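Local coordinates for protein RTX toxin (Vibrio vulnificus CMCP6, PDB 6A7H) that inactivates the small GTPases Ras and Rap1, probably by cleaving them as the Ras/Rap1-specific endopeptidase of an RTX toxin, at residues K36-I41 and A101-M106; D200-E205 and L367-L372; T276-L281 and V472-V477; Q331-I336 and N383-V388. All blocks are in the same frame, centred on the assembly; numbering follows the deposited sequence.

In the fold
Contact 4 is the core pairing of the set: two adjacent strands of the parallel sheet, joined by straight backbone hydrogen bonds and buried apolar side chains. Contact 2, whose nearest atoms lie about 7 Å from it, is partly buried and polar, fixing the loop before helix 205-221 to the C-terminal end of helix 361-369; its segments alternate with those of contact 4 along the chain. Contact 3 lies at the surface, where one tyrosine bonds to the final strand, and its loop encloses contact 4. Contact 1, also partly buried, stands apart, about 42 to 46 Å from the other centres, and joins two helices without a single hydrogen bond.

Contact 1: K36-I41 and A101-M106; sequences KGRDQI and AARIFM
R38 and R103 bring their guanidinium groups together at the nearest polar pair of this helix crossing: R103 NH1 lies 3.9 Å from R38 NH2, over one face of the R38 group but displaced to its rim. The two planes are turned 58° apart, which rules out a parallel stack. A sulfate ion, probably from the crystallisation liquor, lies about 6 Å from the R103 side chain and may offset some of the charge. Behind the charged ends the stems do the touching. R38 CD meets R103 CG at 3.8 Å, and R38 CG comes to 3.5 Å from M106 CG, the two chains crossing at about a right angle. R38 holds its CG anti to the backbone N, which carries the stem across to M106, while the M106 chain folds at its second and third torsions and brings SD alongside R38 CB and CG.

One turn further on, I41 faces A102 and F105. Its CG2 stands 4.0 Å from the centroid of the F105 ring and 28° off the ring normal, a CH-pi contact over the face. The same methyl is 4.0 Å from A102 CB, a small residue where the backbones come nearest. The axes of the short segments 37-41 and 101-106, on helix 37-57 of the membrane localization domain and helix 98-112, approach to 9.1 Å at 125° between their N-to-C directions. With two arginine ends side by side and no hydrogen bond across it, the contact rests mainly on apolar and CH-pi packing, on fit of shape more than directional bonds.

Contact 2: D200-E205 and L367-L372; sequences DLTGAE and LKTKHL
The flat carboxylate of D200 meets the end of K370 through one oxygen: OD1 lies 3.6 Å from K370 CE and a long 4.0 Å from K370 NZ. A water bridges this long salt bridge, donating to D200 OD1 at 2.9 Å and accepting from K370 NZ at the same length. The other carboxylate oxygen, OD2, pairs with R342, so two basic residues share the group. The second flat group, the H371 ring, lays one face over K368 O of its own segment, which is 3.9 Å above the ring plane.

H371, at positive phi, is the C-prime residue of the Schellman motif closing helix 361-369, in which L372 N returns to L367 O and H371 N to K368 O. Across the contact, L201 to A204 form a type I turn, and A204 takes the N-cap position of helix 205-221. The turn is fastened at G203 from both of its peptide sides. Its N donates to T369 OG1 at 2.7 Å, with an angle of 141° at the hydrogen. T369 sets that hydroxyl beside its own backbone N (chi1 -58°), from where it also bonds to A365 O one turn back. The lack of a side chain on G203 lets its CA come within 4.0 Å of T369 CA. K368 runs extended toward G203, then bends at its last torsion to place NZ 2.7 Å from G203 O, tilted 23° out of the carbonyl plane.

Contact 3: T276-L281 and V472-V477; sequences TGYDEL and VEQDDV
Y278 swings its ring out from the helix with CG anti to the backbone N (chi1 174°), and Q474 bends at its second torsion so that its amide folds over that ring. The two planes are 18° apart and stacked. Q474 OE1 sits 4.0 Å above the ring plane, displaced to the rim, while Q474 CG comes within 3.5 Å of Y278 OH.

At the far end of the ring the hydroxyl donates to V472 O at 2.9 Å. The C=O...donor angle is 157°, so the phenol meets the carbonyl oxygen well out along its bond direction, and the oxygen itself lies at the ring edge, near its plane. Hydrogen bond and amide stack together probably limit how far the ring can turn.

V472 belongs to strand 470-473, the last strand of the modelled chain, which pairs antiparallel with 461-464 in a two-stranded sheet; E473 is backbone-bonded to A461. Helix 275-287 packs against the side of this small hairpin. The V472 isopropyl group divides its contacts: CG1 slides along the tyrosine, 3.5 Å from Y278 CE1, and CG2 meets L281 CD2 at 3.7 Å, crossing the leucine at about a right angle. L281 is one helical turn on from Y278, and it also packs on P460, R302 and Y273. P460 touches V472 as well.

Contact 4: Q331-I336 and N383-V388; sequences QGVTVI and NGMRIV
T334, I336, R386 and V388 supply the three hydrogen bonds that join these strands. R386 N reaches T334 O at 3.1 Å, I336 N reaches R386 O at 2.8 Å, and V388 N reaches I336 O at 2.8 Å. The angles at hydrogen are 165° to 170°, so all three are nearly straight, and CA-H...O contacts fill the gaps between them, the V335 CA to R386 O separation being 3.3 Å. R386 both donates and accepts, straddling V335 as expected of parallel pairing.

On the face of I336 and I387, M385 reaches across to the neighbouring strand. Its chain bends at the last torsion (chi3 82°), and the terminal methyl CE settles 3.6 Å from I336 CD1 and 3.7 Å from V333 CG1. On the face of V335 and R386, V335 CG1 meets V388 CG2 at 3.8 Å.

Strand 386-391 is one of the two outermost strands of a four-stranded parallel sheet, and 333-338 is its inner neighbour, hydrogen-bonded to 430-436; helices 343-356, 361-369 and 374-383 make the beta-alpha-beta connection between the two. Both strands follow a Schellman motif, with G332 and G384 at positive phi where the preceding helices end. On the isoleucine face, I387 packs on helix 374-383 and M325 of helix 325-330 touches I336 and M385; helix 343-356 lies on the face of V335 and R386. R386 extends to a salt bridge with D351, V388 CG1 lies 3.6 Å above the plane of its guanidinium, offset toward the rim, and Q347 NE2 bonds to I387 O.

Contact 1: K36-I41 and A101-M106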
loop_
_atom_site.group_PDB
_atom_site.type_symbol
_atom_site.label_atom_id
_atom_site.label_comp_id
_atom_site.label_asym_id
_atom_site.label_seq_id
_atom_site.Cartn_x
_atom_site.Cartn_y
_atom_site.Cartn_z
ATOM N N LYS A 36 7.353 -11.078 -23.451
ATOM C CA LYS A 36 8.579 -10.295 -23.454
ATOM C C LYS A 36 8.801 -9.699 -22.060
ATOM O O LYS A 36 7.890 -9.682 -21.228
ATOM C CB LYS A 36 8.516 -9.180 -24.519
ATOM C CG LYS A 36 7.481 -9.394 -25.682
ATOM C CD LYS A 36 8.046 -10.257 -26.792
ATOM C CE LYS A 36 7.256 -10.155 -28.112
ATOM N NZ LYS A 36 5.866 -10.688 -28.044
ATOM N N GLY A 37 10.013 -9.215 -21.806
ATOM C CA GLY A 37 10.313 -8.567 -20.554
ATOM C C GLY A 37 10.043 -9.427 -19.331
ATOM O O GLY A 37 10.248 -10.651 -19.335
ATOM N N ARG A 38 9.593 -8.766 -18.271
ATOM C CA ARG A 38 9.300 -9.437 -17.011
ATOM C C ARG A 38 8.159 -10.467 -17.146
ATOM O O ARG A 38 8.113 -11.446 -16.397
ATOM C CB ARG A 38 8.954 -8.402 -15.928
ATOM C CG ARG A 38 8.861 -8.989 -14.532
ATOM C CD ARG A 38 8.290 -7.994 -13.535
ATOM N NE ARG A 38 6.871 -7.755 -13.761
ATOM C CZ ARG A 38 6.320 -6.549 -13.798
ATOM N NH1 ARG A 38 7.072 -5.471 -13.620
ATOM N NH2 ARG A 38 5.022 -6.417 -14.020
ATOM N N ASP A 39 7.239 -10.239 -18.081
ATOM C CA ASP A 39 6.149 -11.186 -18.294
ATOM C C ASP A 39 6.687 -12.576 -18.663
ATOM O O ASP A 39 6.159 -13.581 -18.193
ATOM C CB ASP A 39 5.180 -10.688 -19.378
ATOM C CG ASP A 39 4.297 -9.534 -18.898
ATOM O OD1 ASP A 39 4.297 -9.242 -17.682
ATOM O OD2 ASP A 39 3.597 -8.920 -19.733
ATOM N N GLN A 40 7.737 -12.625 -19.490
ATOM C CA GLN A 40 8.320 -13.903 -19.920
ATOM C C GLN A 40 8.991 -14.628 -18.744
ATOM O O GLN A 40 8.906 -15.856 -18.631
ATOM C CB GLN A 40 9.320 -13.685 -21.061
ATOM C CG GLN A 40 9.707 -14.967 -21.828
ATOM C CD GLN A 40 10.787 -14.732 -22.885
ATOM O OE1 GLN A 40 11.526 -13.750 -22.825
ATOM N NE2 GLN A 40 10.886 -15.642 -23.849
ATOM N N ILE A 41 9.633 -13.859 -17.862
ATOM C CA ILE A 41 10.255 -14.399 -16.649
ATOM C C ILE A 41 9.178 -14.951 -15.697
ATOM O O ILE A 41 9.302 -16.069 -15.195
ATOM C CB ILE A 41 11.118 -13.315 -15.900
ATOM C CG1 ILE A 41 12.193 -12.736 -16.820
ATOM C CG2 ILE A 41 11.739 -13.876 -14.624
ATOM C CD1 ILE A 41 13.015 -13.790 -17.538
ATOM N N ALA A 101 8.349 -13.433 -7.590
ATOM C CA ALA A 101 9.714 -13.846 -7.840
ATOM C C ALA A 101 10.280 -13.080 -9.038
ATOM O O ALA A 101 11.419 -12.612 -9.014
ATOM C CB ALA A 101 9.769 -15.345 -8.079
ATOM N N ALA A 102 9.456 -12.935 -10.071
ATOM C CA ALA A 102 9.877 -12.284 -11.301
ATOM C C ALA A 102 10.243 -10.818 -11.046
ATOM O O ALA A 102 11.203 -10.307 -11.622
ATOM C CB ALA A 102 8.781 -12.394 -12.362
ATOM N N ARG A 103 9.499 -10.148 -10.166
ATOM C CA ARG A 103 9.820 -8.756 -9.846
ATOM C C ARG A 103 11.166 -8.658 -9.156
ATOM O O ARG A 103 11.965 -7.776 -9.461
ATOM C CB ARG A 103 8.730 -8.114 -8.983
ATOM C CG ARG A 103 7.655 -7.428 -9.825
ATOM C CD ARG A 103 6.599 -6.686 -8.991
ATOM N NE ARG A 103 5.542 -7.576 -8.499
ATOM C CZ ARG A 103 4.380 -7.778 -9.117
ATOM N NH1 ARG A 103 4.126 -7.153 -10.260
ATOM N NH2 ARG A 103 3.475 -8.603 -8.597
ATOM N N ILE A 104 11.416 -9.575 -8.236
ATOM C CA ILE A 104 12.675 -9.597 -7.507
ATOM C C ILE A 104 13.786 -9.948 -8.486
ATOM O O ILE A 104 14.891 -9.409 -8.419
ATOM C CB ILE A 104 12.610 -10.598 -6.330
ATOM C CG1 ILE A 104 11.526 -10.153 -5.344
ATOM C CG2 ILE A 104 13.928 -10.729 -5.630
ATOM C CD1 ILE A 104 11.396 -11.057 -4.145
ATOM N N PHE A 105 13.463 -10.836 -9.418
ATOM C CA PHE A 105 14.408 -11.277 -10.433
ATOM C C PHE A 105 14.914 -10.092 -11.252
ATOM O O PHE A 105 16.122 -9.982 -11.499
ATOM C CB PHE A 105 13.744 -12.326 -11.329
ATOM C CG PHE A 105 14.673 -12.992 -12.318
ATOM C CD1 PHE A 105 14.856 -12.458 -13.592
ATOM C CD2 PHE A 105 15.307 -14.189 -11.999
ATOM C CE1 PHE A 105 15.675 -13.094 -14.528
ATOM C CE2 PHE A 105 16.131 -14.827 -12.926
ATOM C CZ PHE A 105 16.320 -14.272 -14.192
ATOM N N MET A 106 14.003 -9.201 -11.659
ATOM C CA MET A 106 14.384 -8.042 -12.465
ATOM C C MET A 106 15.334 -7.161 -11.667
ATOM O O MET A 106 16.275 -6.580 -12.224
ATOM C CB MET A 106 13.165 -7.215 -12.907
ATOM C CG MET A 106 12.108 -8.004 -13.654
ATOM S SD MET A 106 12.765 -8.973 -15.033
ATOM C CE MET A 106 13.117 -7.708 -16.242
#

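Contact 2: D200-E205 and L367-L372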
loop_
_atom_site.group_PDB
_atom_site.type_symbol
_atom_site.label_atom_id
_atom_site.label_comp_id
_atom_site.label_asym_id
_atom_site.label_seq_id
_atom_site.Cartn_x
_atom_site.Cartn_y
_atom_site.Cartn_z
ATOM N N ASP A 200 -12.348 4.144 7.126
ATOM C CA ASP A 200 -12.392 5.607 7.137
ATOM C C ASP A 200 -13.779 6.234 6.900
ATOM O O ASP A 200 -13.906 7.454 6.832
ATOM C CB ASP A 200 -11.437 6.153 6.083
ATOM C CG ASP A 200 -9.986 5.895 6.429
ATOM O OD1 ASP A 200 -9.692 5.560 7.605
ATOM O OD2 ASP A 200 -9.144 6.036 5.523
ATOM N N LEU A 201 -14.811 5.411 6.766
ATOM C CA LEU A 201 -16.150 5.936 6.513
ATOM C C LEU A 201 -17.102 5.520 7.615
ATOM O O LEU A 201 -18.271 5.877 7.591
ATOM C CB LEU A 201 -16.678 5.468 5.143
ATOM C CG LEU A 201 -15.871 6.032 3.974
ATOM C CD1 LEU A 201 -16.150 5.313 2.648
ATOM C CD2 LEU A 201 -16.192 7.503 3.856
ATOM N N THR A 202 -16.595 4.797 8.608
ATOM C CA THR A 202 -17.477 4.236 9.617
ATOM C C THR A 202 -18.047 5.269 10.609
ATOM O O THR A 202 -18.780 4.897 11.519
ATOM C CB THR A 202 -16.767 3.116 10.422
ATOM O OG1 THR A 202 -15.614 3.646 11.091
ATOM C CG2 THR A 202 -16.356 2.006 9.496
ATOM N N GLY A 203 -17.735 6.549 10.436
ATOM C CA GLY A 203 -18.440 7.594 11.174
ATOM C C GLY A 203 -19.908 7.623 10.762
ATOM O O GLY A 203 -20.768 8.105 11.496
ATOM N N ALA A 204 -20.190 7.117 9.564
ATOM C CA ALA A 204 -21.555 6.910 9.124
ATOM C C ALA A 204 -22.009 5.533 9.587
ATOM O O ALA A 204 -21.430 4.521 9.192
ATOM C CB ALA A 204 -21.662 7.028 7.603
ATOM N N GLU A 205 -23.050 5.490 10.409
ATOM C CA GLU A 205 -23.502 4.225 10.949
ATOM C C GLU A 205 -23.860 3.198 9.871
ATOM O O GLU A 205 -23.621 2.004 10.055
ATOM C CB GLU A 205 -24.700 4.433 11.883
ATOM C CG GLU A 205 -25.118 3.152 12.558
ATOM C CD GLU A 205 -26.072 3.357 13.717
ATOM O OE1 GLU A 205 -26.614 4.478 13.886
ATOM O OE2 GLU A 205 -26.264 2.381 14.466
ATOM N N LEU A 367 -14.696 13.144 7.072
ATOM C CA LEU A 367 -14.375 14.182 8.050
ATOM C C LEU A 367 -14.951 13.829 9.419
ATOM O O LEU A 367 -14.288 13.997 10.440
ATOM C CB LEU A 367 -14.902 15.537 7.595
ATOM C CG LEU A 367 -14.316 16.049 6.281
ATOM C CD1 LEU A 367 -14.688 17.529 6.052
ATOM C CD2 LEU A 367 -12.796 15.844 6.250
ATOM N N LYS A 368 -16.182 13.335 9.433
ATOM C CA LYS A 368 -16.825 12.917 10.679
ATOM C C LYS A 368 -16.060 11.765 11.325
ATOM O O LYS A 368 -15.799 11.779 12.527
ATOM C CB LYS A 368 -18.282 12.502 10.421
ATOM C CG LYS A 368 -19.067 12.063 11.656
ATOM C CD LYS A 368 -20.481 11.582 11.256
ATOM C CE LYS A 368 -21.320 11.207 12.450
ATOM N NZ LYS A 368 -20.713 10.105 13.253
ATOM N N THR A 369 -15.697 10.771 10.519
ATOM C CA THR A 369 -14.962 9.627 11.021
ATOM C C THR A 369 -13.635 10.053 11.650
ATOM O O THR A 369 -13.249 9.547 12.697
ATOM C CB THR A 369 -14.695 8.617 9.908
ATOM O OG1 THR A 369 -15.945 8.206 9.340
ATOM C CG2 THR A 369 -13.968 7.394 10.470
ATOM N N LYS A 370 -12.964 11.008 11.019
ATOM C CA LYS A 370 -11.669 11.489 11.495
ATOM C C LYS A 370 -11.766 12.670 12.461
ATOM O O LYS A 370 -10.748 13.244 12.838
ATOM C CB LYS A 370 -10.796 11.869 10.297
ATOM C CG LYS A 370 -10.346 10.667 9.508
ATOM C CD LYS A 370 -9.590 9.729 10.439
ATOM C CE LYS A 370 -9.274 8.413 9.807
ATOM N NZ LYS A 370 -8.146 7.760 10.559
ATOM N N HIS A 371 -12.989 13.027 12.853
ATOM C CA HIS A 371 -13.225 14.177 13.718
ATOM C C HIS A 371 -12.517 15.438 13.233
ATOM O O HIS A 371 -11.872 16.130 14.015
ATOM C CB HIS A 371 -12.782 13.859 15.143
ATOM C CG HIS A 371 -13.252 12.529 15.628
ATOM N ND1 HIS A 371 -14.519 12.327 16.132
ATOM C CD2 HIS A 371 -12.632 11.326 15.666
ATOM C CE1 HIS A 371 -14.656 11.058 16.468
ATOM N NE2 HIS A 371 -13.525 10.429 16.198
ATOM N N LEU A 372 -12.621 15.720 11.939
ATOM C CA LEU A 372 -12.061 16.944 11.361
ATOM C C LEU A 372 -13.139 18.022 11.241
ATOM O O LEU A 372 -14.287 17.713 10.921
ATOM C CB LEU A 372 -11.446 16.650 9.983
ATOM C CG LEU A 372 -10.152 15.839 10.049
ATOM C CD1 LEU A 372 -9.582 15.506 8.667
ATOM C CD2 LEU A 372 -9.147 16.620 10.870
HETATM O O HOH W 1 -7.190 6.943 7.932
#

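Contact 3: T276-L281 and V472-V477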
loop_
_atom_site.group_PDB
_atom_site.type_symbol
_atom_site.label_atom_id
_atom_site.label_comp_id
_atom_site.label_asym_id
_atom_site.label_seq_id
_atom_site.Cartn_x
_atom_site.Cartn_y
_atom_site.Cartn_z
ATOM N N THR A 276 24.239 21.922 18.029
ATOM C CA THR A 276 24.384 23.367 17.917
ATOM C C THR A 276 23.303 23.991 17.030
ATOM O O THR A 276 22.722 25.018 17.373
ATOM C CB THR A 276 25.765 23.718 17.372
ATOM O OG1 THR A 276 26.754 23.146 18.231
ATOM C CG2 THR A 276 25.961 25.226 17.325
ATOM N N GLY A 277 23.033 23.360 15.896
ATOM C CA GLY A 277 21.956 23.799 15.034
ATOM C C GLY A 277 20.632 23.903 15.774
ATOM O O GLY A 277 19.949 24.927 15.685
ATOM N N TYR A 278 20.273 22.842 16.497
ATOM C CA TYR A 278 19.066 22.836 17.328
ATOM C C TYR A 278 19.080 23.955 18.376
ATOM O O TYR A 278 18.087 24.656 18.559
ATOM C CB TYR A 278 18.899 21.489 18.038
ATOM C CG TYR A 278 17.742 21.450 19.021
ATOM C CD1 TYR A 278 16.490 21.039 18.608
ATOM C CD2 TYR A 278 17.910 21.807 20.368
ATOM C CE1 TYR A 278 15.424 20.988 19.483
ATOM C CE2 TYR A 278 16.841 21.767 21.260
ATOM C CZ TYR A 278 15.597 21.353 20.801
ATOM O OH TYR A 278 14.504 21.289 21.636
ATOM N N ASP A 279 20.203 24.087 19.077
ATOM C CA ASP A 279 20.352 25.115 20.110
ATOM C C ASP A 279 20.084 26.484 19.513
ATOM O O ASP A 279 19.397 27.318 20.106
ATOM C CB ASP A 279 21.754 25.082 20.735
ATOM C CG ASP A 279 22.025 23.804 21.503
ATOM O OD1 ASP A 279 21.052 23.137 21.912
ATOM O OD2 ASP A 279 23.209 23.467 21.712
ATOM N N GLU A 280 20.616 26.692 18.318
ATOM C CA GLU A 280 20.518 27.979 17.658
ATOM C C GLU A 280 19.114 28.229 17.117
ATOM O O GLU A 280 18.595 29.336 17.226
ATOM C CB GLU A 280 21.555 28.078 16.544
ATOM C CG GLU A 280 22.974 28.250 17.072
ATOM C CD GLU A 280 24.009 28.290 15.966
ATOM O OE1 GLU A 280 23.610 28.395 14.785
ATOM O OE2 GLU A 280 25.218 28.222 16.278
ATOM N N LEU A 281 18.494 27.211 16.531
ATOM C CA LEU A 281 17.134 27.388 16.045
ATOM C C LEU A 281 16.209 27.666 17.228
ATOM O O LEU A 281 15.353 28.540 17.153
ATOM C CB LEU A 281 16.662 26.166 15.255
ATOM C CG LEU A 281 15.205 26.190 14.776
ATOM C CD1 LEU A 281 14.940 27.370 13.849
ATOM C CD2 LEU A 281 14.860 24.896 14.093
ATOM N N VAL A 472 10.640 23.407 18.982
ATOM C CA VAL A 472 11.248 22.387 18.147
ATOM C C VAL A 472 11.413 21.099 18.932
ATOM O O VAL A 472 12.085 21.074 19.962
ATOM C CB VAL A 472 12.618 22.835 17.607
ATOM C CG1 VAL A 472 13.275 21.701 16.811
ATOM C CG2 VAL A 472 12.454 24.081 16.754
ATOM N N GLU A 473 10.795 20.026 18.446
ATOM C CA GLU A 473 10.921 18.728 19.098
ATOM C C GLU A 473 12.269 18.103 18.777
ATOM O O GLU A 473 12.699 18.104 17.630
ATOM C CB GLU A 473 9.780 17.796 18.673
ATOM C CG GLU A 473 8.422 18.186 19.260
ATOM C CD GLU A 473 8.315 17.897 20.751
ATOM O OE1 GLU A 473 8.043 16.726 21.092
ATOM O OE2 GLU A 473 8.493 18.829 21.580
ATOM N N GLN A 474 12.938 17.580 19.795
ATOM C CA GLN A 474 14.209 16.894 19.597
ATOM C C GLN A 474 14.009 15.587 18.854
ATOM O O GLN A 474 13.007 14.904 19.054
ATOM C CB GLN A 474 14.889 16.621 20.930
ATOM C CG GLN A 474 15.067 17.857 21.773
ATOM C CD GLN A 474 16.394 17.871 22.468
ATOM O OE1 GLN A 474 17.442 17.855 21.817
ATOM N NE2 GLN A 474 16.371 17.896 23.799
ATOM N N ASP A 475 14.979 15.254 18.004
ATOM C CA ASP A 475 14.989 14.012 17.238
ATOM C C ASP A 475 14.898 12.798 18.170
ATOM O O ASP A 475 15.587 12.729 19.196
ATOM C CB ASP A 475 16.260 13.947 16.367
ATOM C CG ASP A 475 16.248 12.787 15.372
ATOM O OD1 ASP A 475 15.522 12.871 14.357
ATOM O OD2 ASP A 475 16.986 11.800 15.586
ATOM N N ASP A 476 14.031 11.853 17.818
ATOM C CA ASP A 476 13.912 10.616 18.582
ATOM C C ASP A 476 15.068 9.670 18.242
ATOM O O ASP A 476 15.045 8.980 17.216
ATOM C CB ASP A 476 12.563 9.938 18.319
ATOM C CG ASP A 476 12.128 9.032 19.465
ATOM O OD1 ASP A 476 12.599 7.874 19.530
ATOM O OD2 ASP A 476 11.317 9.479 20.306
ATOM N N VAL A 477 16.079 9.661 19.110
ATOM C CA VAL A 477 17.246 8.798 18.952
ATOM C C VAL A 477 17.061 7.482 19.704
ATOM O O VAL A 477 17.134 6.403 19.117
ATOM C CB VAL A 477 18.534 9.493 19.452
ATOM C CG1 VAL A 477 18.402 9.847 20.930
ATOM C CG2 VAL A 477 19.767 8.604 19.201
#

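Contact 4: Q331-I336 and N383-V388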
loop_
_atom_site.group_PDB
_atom_site.type_symbol
_atom_site.label_atom_id
_atom_site.label_comp_id
_atom_site.label_asym_id
_atom_site.label_seq_id
_atom_site.Cartn_x
_atom_site.Cartn_y
_atom_site.Cartn_z
ATOM N N GLN A 331 2.463 34.532 5.202
ATOM C CA GLN A 331 3.851 34.069 5.135
ATOM C C GLN A 331 4.103 33.128 3.953
ATOM O O GLN A 331 5.125 32.443 3.908
ATOM C CB GLN A 331 4.237 33.366 6.433
ATOM C CG GLN A 331 4.186 34.266 7.646
ATOM C CD GLN A 331 5.540 34.796 8.034
ATOM O OE1 GLN A 331 6.571 34.276 7.604
ATOM N NE2 GLN A 331 5.551 35.833 8.861
ATOM N N GLY A 332 3.159 33.079 3.014
ATOM C CA GLY A 332 3.363 32.354 1.773
ATOM C C GLY A 332 2.833 30.934 1.722
ATOM O O GLY A 332 3.030 30.234 0.730
ATOM N N VAL A 333 2.155 30.498 2.777
ATOM C CA VAL A 333 1.630 29.131 2.819
ATOM C C VAL A 333 0.435 28.999 1.876
ATOM O O VAL A 333 -0.477 29.814 1.913
ATOM C CB VAL A 333 1.220 28.734 4.259
ATOM C CG1 VAL A 333 0.572 27.346 4.290
ATOM C CG2 VAL A 333 2.432 28.785 5.178
ATOM N N THR A 334 0.443 27.986 1.017
ATOM C CA THR A 334 -0.660 27.820 0.077
ATOM C C THR A 334 -1.225 26.415 0.132
ATOM O O THR A 334 -2.175 26.088 -0.577
ATOM C CB THR A 334 -0.230 28.125 -1.372
ATOM O OG1 THR A 334 0.808 27.220 -1.757
ATOM C CG2 THR A 334 0.267 29.576 -1.509
ATOM N N VAL A 335 -0.628 25.586 0.981
ATOM C CA VAL A 335 -0.998 24.190 1.085
ATOM C C VAL A 335 -1.033 23.732 2.541
ATOM O O VAL A 335 -0.102 23.994 3.318
ATOM C CB VAL A 335 -0.024 23.299 0.300
ATOM C CG1 VAL A 335 -0.194 21.836 0.693
ATOM C CG2 VAL A 335 -0.220 23.493 -1.206
ATOM N N ILE A 336 -2.114 23.041 2.897
ATOM C CA ILE A 336 -2.263 22.434 4.213
ATOM C C ILE A 336 -2.307 20.906 4.102
ATOM O O ILE A 336 -3.137 20.350 3.388
ATOM C CB ILE A 336 -3.522 22.937 4.901
ATOM C CG1 ILE A 336 -3.382 24.435 5.217
ATOM C CG2 ILE A 336 -3.783 22.133 6.153
ATOM C CD1 ILE A 336 -4.714 25.179 5.299
ATOM N N ASN A 383 -9.837 30.987 1.500
ATOM C CA ASN A 383 -8.507 31.591 1.463
ATOM C C ASN A 383 -7.680 31.245 0.230
ATOM O O ASN A 383 -6.586 31.762 0.068
ATOM C CB ASN A 383 -7.728 31.215 2.719
ATOM C CG ASN A 383 -7.968 32.192 3.851
ATOM O OD1 ASN A 383 -7.921 33.403 3.647
ATOM N ND2 ASN A 383 -8.256 31.674 5.041
ATOM N N GLY A 384 -8.199 30.387 -0.648
ATOM C CA GLY A 384 -7.457 30.016 -1.840
ATOM C C GLY A 384 -6.406 28.944 -1.582
ATOM O O GLY A 384 -5.549 28.682 -2.420
ATOM N N MET A 385 -6.486 28.303 -0.422
ATOM C CA MET A 385 -5.507 27.300 -0.055
ATOM C C MET A 385 -5.985 25.891 -0.379
ATOM O O MET A 385 -7.179 25.606 -0.346
ATOM C CB MET A 385 -5.162 27.443 1.423
ATOM C CG MET A 385 -4.213 28.618 1.628
ATOM S SD MET A 385 -4.158 29.298 3.277
ATOM C CE MET A 385 -3.039 28.132 4.041
ATOM N N ARG A 386 -5.040 25.025 -0.722
ATOM C CA ARG A 386 -5.360 23.645 -1.013
ATOM C C ARG A 386 -5.076 22.757 0.194
ATOM O O ARG A 386 -4.020 22.856 0.801
ATOM C CB ARG A 386 -4.575 23.157 -2.228
ATOM C CG ARG A 386 -5.008 21.775 -2.674
ATOM C CD ARG A 386 -4.224 21.278 -3.878
ATOM N NE ARG A 386 -4.741 19.992 -4.345
ATOM C CZ ARG A 386 -3.990 19.043 -4.895
ATOM N NH1 ARG A 386 -2.682 19.231 -5.039
ATOM N NH2 ARG A 386 -4.542 17.902 -5.290
ATOM N N ILE A 387 -6.026 21.897 0.551
ATOM C CA ILE A 387 -5.766 20.862 1.538
ATOM C C ILE A 387 -5.396 19.554 0.848
ATOM O O ILE A 387 -6.092 19.130 -0.068
ATOM C CB ILE A 387 -6.985 20.613 2.440
ATOM C CG1 ILE A 387 -7.312 21.873 3.234
ATOM C CG2 ILE A 387 -6.749 19.384 3.358
ATOM C CD1 ILE A 387 -8.576 21.760 4.033
ATOM N N VAL A 388 -4.315 18.912 1.289
ATOM C CA VAL A 388 -3.911 17.646 0.696
ATOM C C VAL A 388 -3.827 16.511 1.725
ATOM O O VAL A 388 -3.359 16.685 2.858
ATOM C CB VAL A 388 -2.565 17.774 -0.059
ATOM C CG1 VAL A 388 -2.736 18.665 -1.279
ATOM C CG2 VAL A 388 -1.460 18.308 0.846
#